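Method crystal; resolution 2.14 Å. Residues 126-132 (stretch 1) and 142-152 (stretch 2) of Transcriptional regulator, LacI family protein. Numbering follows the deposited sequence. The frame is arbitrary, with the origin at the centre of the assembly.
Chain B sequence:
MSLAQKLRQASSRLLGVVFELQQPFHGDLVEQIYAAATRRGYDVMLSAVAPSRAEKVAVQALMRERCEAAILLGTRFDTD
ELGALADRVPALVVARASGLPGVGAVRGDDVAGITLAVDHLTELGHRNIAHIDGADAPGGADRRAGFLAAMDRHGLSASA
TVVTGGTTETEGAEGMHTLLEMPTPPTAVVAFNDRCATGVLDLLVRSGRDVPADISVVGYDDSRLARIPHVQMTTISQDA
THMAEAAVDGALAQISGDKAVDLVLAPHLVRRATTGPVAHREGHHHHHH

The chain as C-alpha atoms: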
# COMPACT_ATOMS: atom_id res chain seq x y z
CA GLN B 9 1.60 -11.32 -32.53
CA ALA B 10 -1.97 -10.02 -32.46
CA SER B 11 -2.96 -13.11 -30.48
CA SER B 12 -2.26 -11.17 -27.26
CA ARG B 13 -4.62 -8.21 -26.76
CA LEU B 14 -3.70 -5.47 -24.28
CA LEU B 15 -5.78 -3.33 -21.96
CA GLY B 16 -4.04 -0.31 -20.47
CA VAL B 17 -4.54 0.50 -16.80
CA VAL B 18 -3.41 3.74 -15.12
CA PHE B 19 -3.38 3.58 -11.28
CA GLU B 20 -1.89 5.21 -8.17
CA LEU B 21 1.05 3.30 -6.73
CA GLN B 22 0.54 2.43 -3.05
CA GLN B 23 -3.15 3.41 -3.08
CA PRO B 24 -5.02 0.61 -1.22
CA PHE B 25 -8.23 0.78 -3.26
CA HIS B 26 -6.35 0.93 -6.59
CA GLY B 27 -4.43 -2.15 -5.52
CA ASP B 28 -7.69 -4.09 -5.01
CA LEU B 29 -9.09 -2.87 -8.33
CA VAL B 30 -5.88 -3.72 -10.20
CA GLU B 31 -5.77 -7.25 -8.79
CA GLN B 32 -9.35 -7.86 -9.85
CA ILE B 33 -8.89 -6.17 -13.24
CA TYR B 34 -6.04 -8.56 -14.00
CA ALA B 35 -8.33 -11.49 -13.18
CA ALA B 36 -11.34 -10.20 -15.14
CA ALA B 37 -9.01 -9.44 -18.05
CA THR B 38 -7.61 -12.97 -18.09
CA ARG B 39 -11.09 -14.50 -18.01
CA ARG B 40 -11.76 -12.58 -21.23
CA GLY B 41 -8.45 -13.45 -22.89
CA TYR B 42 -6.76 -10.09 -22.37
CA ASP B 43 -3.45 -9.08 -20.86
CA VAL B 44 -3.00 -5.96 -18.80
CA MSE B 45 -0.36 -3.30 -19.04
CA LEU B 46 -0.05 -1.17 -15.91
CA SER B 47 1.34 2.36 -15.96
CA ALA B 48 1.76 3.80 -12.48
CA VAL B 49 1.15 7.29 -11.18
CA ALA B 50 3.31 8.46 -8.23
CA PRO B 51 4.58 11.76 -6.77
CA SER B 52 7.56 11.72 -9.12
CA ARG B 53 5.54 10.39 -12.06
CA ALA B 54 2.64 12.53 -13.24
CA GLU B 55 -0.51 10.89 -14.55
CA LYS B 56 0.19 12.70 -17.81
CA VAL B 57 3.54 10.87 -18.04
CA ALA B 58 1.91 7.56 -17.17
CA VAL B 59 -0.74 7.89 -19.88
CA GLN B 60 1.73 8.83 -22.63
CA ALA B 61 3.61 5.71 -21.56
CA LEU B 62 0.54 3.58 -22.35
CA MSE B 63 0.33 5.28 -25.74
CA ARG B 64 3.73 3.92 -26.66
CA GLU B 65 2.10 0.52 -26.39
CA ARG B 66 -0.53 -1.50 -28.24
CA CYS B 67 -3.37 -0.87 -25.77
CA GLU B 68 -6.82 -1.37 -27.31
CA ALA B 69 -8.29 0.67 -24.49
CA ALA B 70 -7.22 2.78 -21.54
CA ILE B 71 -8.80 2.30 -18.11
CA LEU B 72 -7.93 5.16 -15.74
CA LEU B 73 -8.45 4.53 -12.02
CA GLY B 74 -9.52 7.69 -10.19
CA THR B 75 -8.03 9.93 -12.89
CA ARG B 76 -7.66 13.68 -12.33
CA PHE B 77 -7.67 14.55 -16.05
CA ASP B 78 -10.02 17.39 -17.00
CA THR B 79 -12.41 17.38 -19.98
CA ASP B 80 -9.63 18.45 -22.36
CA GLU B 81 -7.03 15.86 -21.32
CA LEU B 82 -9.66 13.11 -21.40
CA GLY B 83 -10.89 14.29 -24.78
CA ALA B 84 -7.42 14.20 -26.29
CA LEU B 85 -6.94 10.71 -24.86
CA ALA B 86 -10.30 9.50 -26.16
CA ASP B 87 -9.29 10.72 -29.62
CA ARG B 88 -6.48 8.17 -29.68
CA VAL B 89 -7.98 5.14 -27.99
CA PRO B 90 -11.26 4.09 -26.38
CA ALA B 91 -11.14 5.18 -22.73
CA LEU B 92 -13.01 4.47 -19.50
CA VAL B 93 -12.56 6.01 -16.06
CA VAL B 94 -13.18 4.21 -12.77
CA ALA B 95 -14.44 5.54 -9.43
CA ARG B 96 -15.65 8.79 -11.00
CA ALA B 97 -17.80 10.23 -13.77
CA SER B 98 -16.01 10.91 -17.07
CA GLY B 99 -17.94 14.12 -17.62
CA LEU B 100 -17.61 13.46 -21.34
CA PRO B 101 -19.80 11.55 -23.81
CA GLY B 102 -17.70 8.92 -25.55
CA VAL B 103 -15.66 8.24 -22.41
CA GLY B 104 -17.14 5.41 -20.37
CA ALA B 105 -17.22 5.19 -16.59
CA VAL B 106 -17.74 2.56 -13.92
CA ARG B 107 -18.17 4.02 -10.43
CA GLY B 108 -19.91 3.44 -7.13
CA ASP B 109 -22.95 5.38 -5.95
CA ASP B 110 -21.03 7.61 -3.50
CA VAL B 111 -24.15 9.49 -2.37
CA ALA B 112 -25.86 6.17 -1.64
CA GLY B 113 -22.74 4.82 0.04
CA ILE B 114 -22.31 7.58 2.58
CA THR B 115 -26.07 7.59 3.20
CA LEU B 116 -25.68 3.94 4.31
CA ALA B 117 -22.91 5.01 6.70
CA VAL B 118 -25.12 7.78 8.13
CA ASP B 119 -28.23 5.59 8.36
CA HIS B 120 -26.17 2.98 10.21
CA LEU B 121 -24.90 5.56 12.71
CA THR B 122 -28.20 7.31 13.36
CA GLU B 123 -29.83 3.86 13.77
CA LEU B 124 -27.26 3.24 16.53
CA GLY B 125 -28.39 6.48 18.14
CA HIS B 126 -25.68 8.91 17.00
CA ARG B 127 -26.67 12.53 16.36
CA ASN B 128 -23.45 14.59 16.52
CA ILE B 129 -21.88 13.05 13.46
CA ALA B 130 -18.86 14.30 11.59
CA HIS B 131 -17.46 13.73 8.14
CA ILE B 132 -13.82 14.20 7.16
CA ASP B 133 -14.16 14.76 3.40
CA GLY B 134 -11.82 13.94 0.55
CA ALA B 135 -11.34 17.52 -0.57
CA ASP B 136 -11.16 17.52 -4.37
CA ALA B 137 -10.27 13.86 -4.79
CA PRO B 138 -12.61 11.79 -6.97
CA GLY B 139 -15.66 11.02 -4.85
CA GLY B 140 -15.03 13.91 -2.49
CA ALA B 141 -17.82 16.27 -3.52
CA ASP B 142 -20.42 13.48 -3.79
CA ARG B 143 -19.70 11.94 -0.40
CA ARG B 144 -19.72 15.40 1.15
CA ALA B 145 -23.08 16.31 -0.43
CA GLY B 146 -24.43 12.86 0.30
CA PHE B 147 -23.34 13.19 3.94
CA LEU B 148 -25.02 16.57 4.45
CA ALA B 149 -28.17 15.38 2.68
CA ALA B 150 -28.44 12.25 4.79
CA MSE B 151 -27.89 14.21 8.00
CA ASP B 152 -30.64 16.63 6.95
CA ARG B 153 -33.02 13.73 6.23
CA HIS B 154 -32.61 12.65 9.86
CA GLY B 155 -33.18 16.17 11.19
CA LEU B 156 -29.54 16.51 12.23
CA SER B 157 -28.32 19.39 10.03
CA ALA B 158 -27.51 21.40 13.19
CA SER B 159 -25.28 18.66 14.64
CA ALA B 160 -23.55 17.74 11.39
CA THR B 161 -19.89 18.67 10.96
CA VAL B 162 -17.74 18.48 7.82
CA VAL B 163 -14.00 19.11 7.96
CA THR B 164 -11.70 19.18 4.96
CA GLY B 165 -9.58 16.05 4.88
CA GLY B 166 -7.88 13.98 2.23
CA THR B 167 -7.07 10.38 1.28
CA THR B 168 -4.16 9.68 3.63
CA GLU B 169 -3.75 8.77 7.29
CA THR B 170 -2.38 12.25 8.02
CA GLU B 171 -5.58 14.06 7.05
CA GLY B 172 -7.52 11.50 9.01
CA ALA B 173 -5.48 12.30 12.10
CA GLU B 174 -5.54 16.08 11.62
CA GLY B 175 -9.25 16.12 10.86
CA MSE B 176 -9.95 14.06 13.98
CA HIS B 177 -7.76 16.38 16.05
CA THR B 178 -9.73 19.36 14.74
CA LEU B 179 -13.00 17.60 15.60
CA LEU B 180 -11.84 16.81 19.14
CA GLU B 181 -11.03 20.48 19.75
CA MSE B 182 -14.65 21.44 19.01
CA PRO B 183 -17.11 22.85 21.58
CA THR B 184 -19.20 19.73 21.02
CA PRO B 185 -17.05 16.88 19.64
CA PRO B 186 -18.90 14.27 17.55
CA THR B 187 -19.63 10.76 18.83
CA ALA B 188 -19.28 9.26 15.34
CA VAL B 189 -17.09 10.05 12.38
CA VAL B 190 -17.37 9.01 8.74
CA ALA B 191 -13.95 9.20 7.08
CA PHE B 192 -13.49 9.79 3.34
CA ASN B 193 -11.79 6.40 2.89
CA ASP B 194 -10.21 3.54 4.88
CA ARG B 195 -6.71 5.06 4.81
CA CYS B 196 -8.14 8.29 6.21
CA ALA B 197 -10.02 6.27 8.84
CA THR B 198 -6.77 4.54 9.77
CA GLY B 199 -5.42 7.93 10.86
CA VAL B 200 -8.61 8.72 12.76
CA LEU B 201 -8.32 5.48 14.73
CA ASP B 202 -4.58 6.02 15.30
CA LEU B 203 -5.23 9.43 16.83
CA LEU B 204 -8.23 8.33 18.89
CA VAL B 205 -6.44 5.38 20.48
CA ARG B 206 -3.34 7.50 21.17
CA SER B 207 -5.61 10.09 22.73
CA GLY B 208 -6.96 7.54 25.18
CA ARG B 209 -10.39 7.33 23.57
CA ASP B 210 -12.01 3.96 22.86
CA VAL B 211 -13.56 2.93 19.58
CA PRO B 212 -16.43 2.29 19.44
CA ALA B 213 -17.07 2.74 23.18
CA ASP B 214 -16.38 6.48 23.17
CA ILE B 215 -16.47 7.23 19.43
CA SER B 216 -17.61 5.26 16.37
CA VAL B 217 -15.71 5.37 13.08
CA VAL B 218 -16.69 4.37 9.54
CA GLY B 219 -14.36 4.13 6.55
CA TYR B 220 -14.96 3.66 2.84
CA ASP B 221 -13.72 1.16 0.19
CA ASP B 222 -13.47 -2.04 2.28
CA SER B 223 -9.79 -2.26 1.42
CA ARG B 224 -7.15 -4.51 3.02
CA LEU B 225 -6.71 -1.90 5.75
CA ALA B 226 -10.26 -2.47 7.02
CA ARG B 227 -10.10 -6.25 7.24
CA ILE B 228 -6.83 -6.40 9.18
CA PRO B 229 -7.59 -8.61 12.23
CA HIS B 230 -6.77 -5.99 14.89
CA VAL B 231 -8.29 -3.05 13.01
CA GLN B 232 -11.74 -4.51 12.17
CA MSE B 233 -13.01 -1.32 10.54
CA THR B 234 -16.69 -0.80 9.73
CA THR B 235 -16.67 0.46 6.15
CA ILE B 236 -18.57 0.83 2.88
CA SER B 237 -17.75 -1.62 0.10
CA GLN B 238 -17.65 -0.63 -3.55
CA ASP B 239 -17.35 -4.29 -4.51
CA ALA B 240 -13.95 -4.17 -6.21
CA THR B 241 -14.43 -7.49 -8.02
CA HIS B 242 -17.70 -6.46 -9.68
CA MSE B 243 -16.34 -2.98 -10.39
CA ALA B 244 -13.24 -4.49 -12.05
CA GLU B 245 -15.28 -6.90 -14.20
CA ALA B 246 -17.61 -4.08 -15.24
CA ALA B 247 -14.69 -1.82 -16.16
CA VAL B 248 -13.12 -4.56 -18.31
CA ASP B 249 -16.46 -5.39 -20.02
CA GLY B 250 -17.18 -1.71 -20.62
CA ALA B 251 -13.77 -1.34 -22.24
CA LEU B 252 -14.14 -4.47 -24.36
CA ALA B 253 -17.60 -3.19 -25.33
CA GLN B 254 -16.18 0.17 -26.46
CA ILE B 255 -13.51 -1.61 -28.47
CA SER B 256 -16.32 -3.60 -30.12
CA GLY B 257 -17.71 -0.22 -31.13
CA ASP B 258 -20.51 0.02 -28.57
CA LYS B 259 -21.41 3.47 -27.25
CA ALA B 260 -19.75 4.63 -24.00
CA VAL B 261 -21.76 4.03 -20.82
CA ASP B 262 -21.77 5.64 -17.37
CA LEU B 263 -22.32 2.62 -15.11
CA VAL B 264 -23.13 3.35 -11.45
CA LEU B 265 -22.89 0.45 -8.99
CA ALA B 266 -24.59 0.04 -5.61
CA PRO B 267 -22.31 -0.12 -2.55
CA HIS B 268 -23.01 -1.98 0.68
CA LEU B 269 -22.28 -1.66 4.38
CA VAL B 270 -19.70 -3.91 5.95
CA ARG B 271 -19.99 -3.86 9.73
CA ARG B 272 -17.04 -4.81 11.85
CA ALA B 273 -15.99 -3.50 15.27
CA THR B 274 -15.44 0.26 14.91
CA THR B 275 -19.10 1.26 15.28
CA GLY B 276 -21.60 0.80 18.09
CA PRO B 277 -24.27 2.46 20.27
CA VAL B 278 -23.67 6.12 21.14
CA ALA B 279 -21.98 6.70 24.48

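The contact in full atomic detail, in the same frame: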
# COMPACT_ATOMS: atom_id res chain seq x y z
N HIS B 126 -26.56 7.75 17.15
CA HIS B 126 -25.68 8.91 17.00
C HIS B 126 -26.39 10.11 16.38
O HIS B 126 -27.20 9.97 15.47
CB HIS B 126 -24.46 8.52 16.15
CG HIS B 126 -23.57 7.50 16.79
ND1 HIS B 126 -22.67 7.82 17.79
CD2 HIS B 126 -23.46 6.17 16.60
CE1 HIS B 126 -22.04 6.73 18.18
NE2 HIS B 126 -22.50 5.71 17.48
N ARG B 127 -26.08 11.31 16.88
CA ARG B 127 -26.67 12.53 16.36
C ARG B 127 -25.60 13.58 16.01
O ARG B 127 -25.75 14.31 15.03
CB ARG B 127 -27.67 13.10 17.38
CG ARG B 127 -28.82 12.14 17.68
CD ARG B 127 -29.84 12.75 18.62
NE ARG B 127 -30.52 13.88 18.01
CZ ARG B 127 -31.59 14.48 18.53
NH1 ARG B 127 -32.10 14.04 19.67
NH2 ARG B 127 -32.15 15.51 17.90
N ASN B 128 -24.54 13.66 16.81
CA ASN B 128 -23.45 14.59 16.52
C ASN B 128 -22.50 13.77 15.68
O ASN B 128 -21.60 13.11 16.20
CB ASN B 128 -22.74 15.04 17.79
CG ASN B 128 -23.62 15.87 18.68
OD1 ASN B 128 -24.08 15.42 19.73
ND2 ASN B 128 -23.88 17.11 18.27
N ILE B 129 -22.70 13.82 14.37
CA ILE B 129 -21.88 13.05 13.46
C ILE B 129 -21.05 13.93 12.55
O ILE B 129 -21.54 14.92 12.00
CB ILE B 129 -22.77 12.12 12.62
CG1 ILE B 129 -23.62 11.26 13.57
CG2 ILE B 129 -21.91 11.25 11.70
CD1 ILE B 129 -24.76 10.52 12.90
N ALA B 130 -19.78 13.55 12.41
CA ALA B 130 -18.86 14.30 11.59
C ALA B 130 -18.36 13.54 10.37
O ALA B 130 -18.31 12.31 10.35
CB ALA B 130 -17.67 14.75 12.43
N HIS B 131 -18.00 14.30 9.35
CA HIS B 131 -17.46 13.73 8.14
C HIS B 131 -16.15 14.43 7.82
O HIS B 131 -16.08 15.67 7.87
CB HIS B 131 -18.46 13.90 6.97
CG HIS B 131 -17.91 13.48 5.64
ND1 HIS B 131 -17.43 12.21 5.39
CD2 HIS B 131 -17.75 14.18 4.49
CE1 HIS B 131 -17.00 12.14 4.15
NE2 HIS B 131 -17.19 13.32 3.58
N ILE B 132 -15.11 13.65 7.56
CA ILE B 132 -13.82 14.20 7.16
C ILE B 132 -13.85 13.90 5.66
O ILE B 132 -13.76 12.74 5.25
CB ILE B 132 -12.64 13.47 7.88
CG1 ILE B 132 -12.77 13.67 9.40
CG2 ILE B 132 -11.29 14.02 7.40
CD1 ILE B 132 -11.71 12.94 10.23
N ASP B 142 -19.23 14.32 -3.97
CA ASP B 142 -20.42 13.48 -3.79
C ASP B 142 -20.61 12.95 -2.37
O ASP B 142 -21.71 13.00 -1.83
CB ASP B 142 -20.39 12.29 -4.77
CG ASP B 142 -20.86 12.67 -6.16
OD1 ASP B 142 -21.01 13.88 -6.43
OD2 ASP B 142 -21.09 11.76 -6.99
N ARG B 143 -19.54 12.45 -1.76
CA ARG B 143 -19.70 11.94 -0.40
C ARG B 143 -19.98 13.07 0.57
O ARG B 143 -20.65 12.87 1.57
CB ARG B 143 -18.47 11.14 0.04
CG ARG B 143 -18.40 9.79 -0.63
CD ARG B 143 -17.11 9.05 -0.32
NE ARG B 143 -16.89 8.00 -1.30
CZ ARG B 143 -15.75 7.33 -1.45
NH1 ARG B 143 -14.71 7.61 -0.68
NH2 ARG B 143 -15.66 6.41 -2.39
N ARG B 144 -19.47 14.26 0.27
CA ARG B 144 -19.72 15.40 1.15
C ARG B 144 -21.20 15.81 1.02
O ARG B 144 -21.88 15.99 2.02
CB ARG B 144 -18.81 16.58 0.78
CG ARG B 144 -18.98 17.79 1.69
CD ARG B 144 -18.19 18.98 1.19
NE ARG B 144 -18.68 20.22 1.78
CZ ARG B 144 -18.14 20.82 2.84
NH1 ARG B 144 -17.07 20.31 3.43
NH2 ARG B 144 -18.70 21.93 3.32
N ALA B 145 -21.69 15.94 -0.21
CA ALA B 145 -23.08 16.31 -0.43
C ALA B 145 -23.99 15.20 0.10
O ALA B 145 -25.00 15.46 0.74
CB ALA B 145 -23.34 16.54 -1.90
N GLY B 146 -23.63 13.96 -0.19
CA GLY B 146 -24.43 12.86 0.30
C GLY B 146 -24.50 12.86 1.81
O GLY B 146 -25.55 12.58 2.39
N PHE B 147 -23.38 13.17 2.47
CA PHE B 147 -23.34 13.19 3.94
C PHE B 147 -24.27 14.26 4.53
O PHE B 147 -25.02 13.99 5.47
CB PHE B 147 -21.92 13.47 4.45
CG PHE B 147 -21.83 13.63 5.94
CD1 PHE B 147 -21.93 12.52 6.78
CD2 PHE B 147 -21.72 14.89 6.52
CE1 PHE B 147 -21.92 12.66 8.17
CE2 PHE B 147 -21.71 15.05 7.91
CZ PHE B 147 -21.82 13.93 8.73
N LEU B 148 -24.19 15.47 3.99
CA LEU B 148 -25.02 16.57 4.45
C LEU B 148 -26.50 16.29 4.18
O LEU B 148 -27.36 16.59 5.00
CB LEU B 148 -24.58 17.87 3.77
CG LEU B 148 -23.19 18.36 4.20
CD1 LEU B 148 -22.72 19.52 3.32
CD2 LEU B 148 -23.26 18.79 5.65
N ALA B 149 -26.79 15.70 3.03
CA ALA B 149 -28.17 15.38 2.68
C ALA B 149 -28.74 14.36 3.64
O ALA B 149 -29.84 14.53 4.16
CB ALA B 149 -28.25 14.85 1.25
N ALA B 150 -27.98 13.30 3.89
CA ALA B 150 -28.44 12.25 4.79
C ALA B 150 -28.63 12.80 6.20
O ALA B 150 -29.59 12.44 6.88
CB ALA B 150 -27.45 11.09 4.81
N MSE B 151 -27.74 13.67 6.66
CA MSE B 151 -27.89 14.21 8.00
C MSE B 151 -29.18 15.05 8.08
O MSE B 151 -29.91 15.01 9.08
CB MSE B 151 -26.68 15.07 8.39
CG MSE B 151 -25.40 14.29 8.69
SE MSE B 151 -25.62 13.12 10.24
CE MSE B 151 -25.35 14.43 11.67
N ASP B 152 -29.46 15.78 7.01
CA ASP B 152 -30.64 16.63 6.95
C ASP B 152 -31.91 15.78 6.95
O ASP B 152 -32.91 16.16 7.56
CB ASP B 152 -30.57 17.50 5.69
CG ASP B 152 -31.65 18.58 5.66
OD1 ASP B 152 -32.03 19.09 6.73
OD2 ASP B 152 -32.09 18.92 4.54

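Strand 129-132 packs against helix 142-152, the two running antiparallel at 172° with axes 9.6 Å apart at their closest approach. No hydrogen bond crosses between the stretches; 332 Å² is buried between them, both sides summed, through side chains packing on each other and on backbone. On the strand, Ile129 and His131 point toward the helix while Ala130 between them points away, the usual alternation of a β-strand; on the helix, Arg143, Phe147 and Met151, four residues apart, point toward the strand. Ile129, His131, Phe147 and Met151 are all buried.

His131 and Phe147 give up the most surface, Met151 the next most. His131 CB sits over one face of the Phe147 ring, a flat apolar surface, 3.4 Å from the ring centroid and 10° off the ring normal, a CH-pi contact. The two ring planes lie at 28°, but their centroids are 5.2 Å apart and the rings barely overlap, so the methylene rather than the imidazole covers the phenyl face. With chi1 at 173° (t), His131 carries its ring toward Arg143 and Arg144, where His131 CD2 lies 4.1 Å from Arg144 CA and His131 NE2 lies 4.0 Å from Arg143 O. Arg143 O already accepts a hydrogen bond from Phe147 N (2.9 Å). His131 tolerates burial because its ND1 is hydrogen-bonded elsewhere in the structure. Arg143 starts toward the strand, but its end leads away.

Phe147, also t at chi1 (175°), reaches the strand backbone: its CZ is 3.4 Å from Ile129 O, which lies at the ring edge. Ile129 offers a branched apolar surface to both helix residues, its CG2 3.8 Å from Phe147 CE1 and its CB 3.6 Å from Met151 CE. Met151, a selenomethionine folded m, m, m, is long and unbranched enough to bring CE to 3.4 Å from Arg127 O, extending the contact into the loop before the strand.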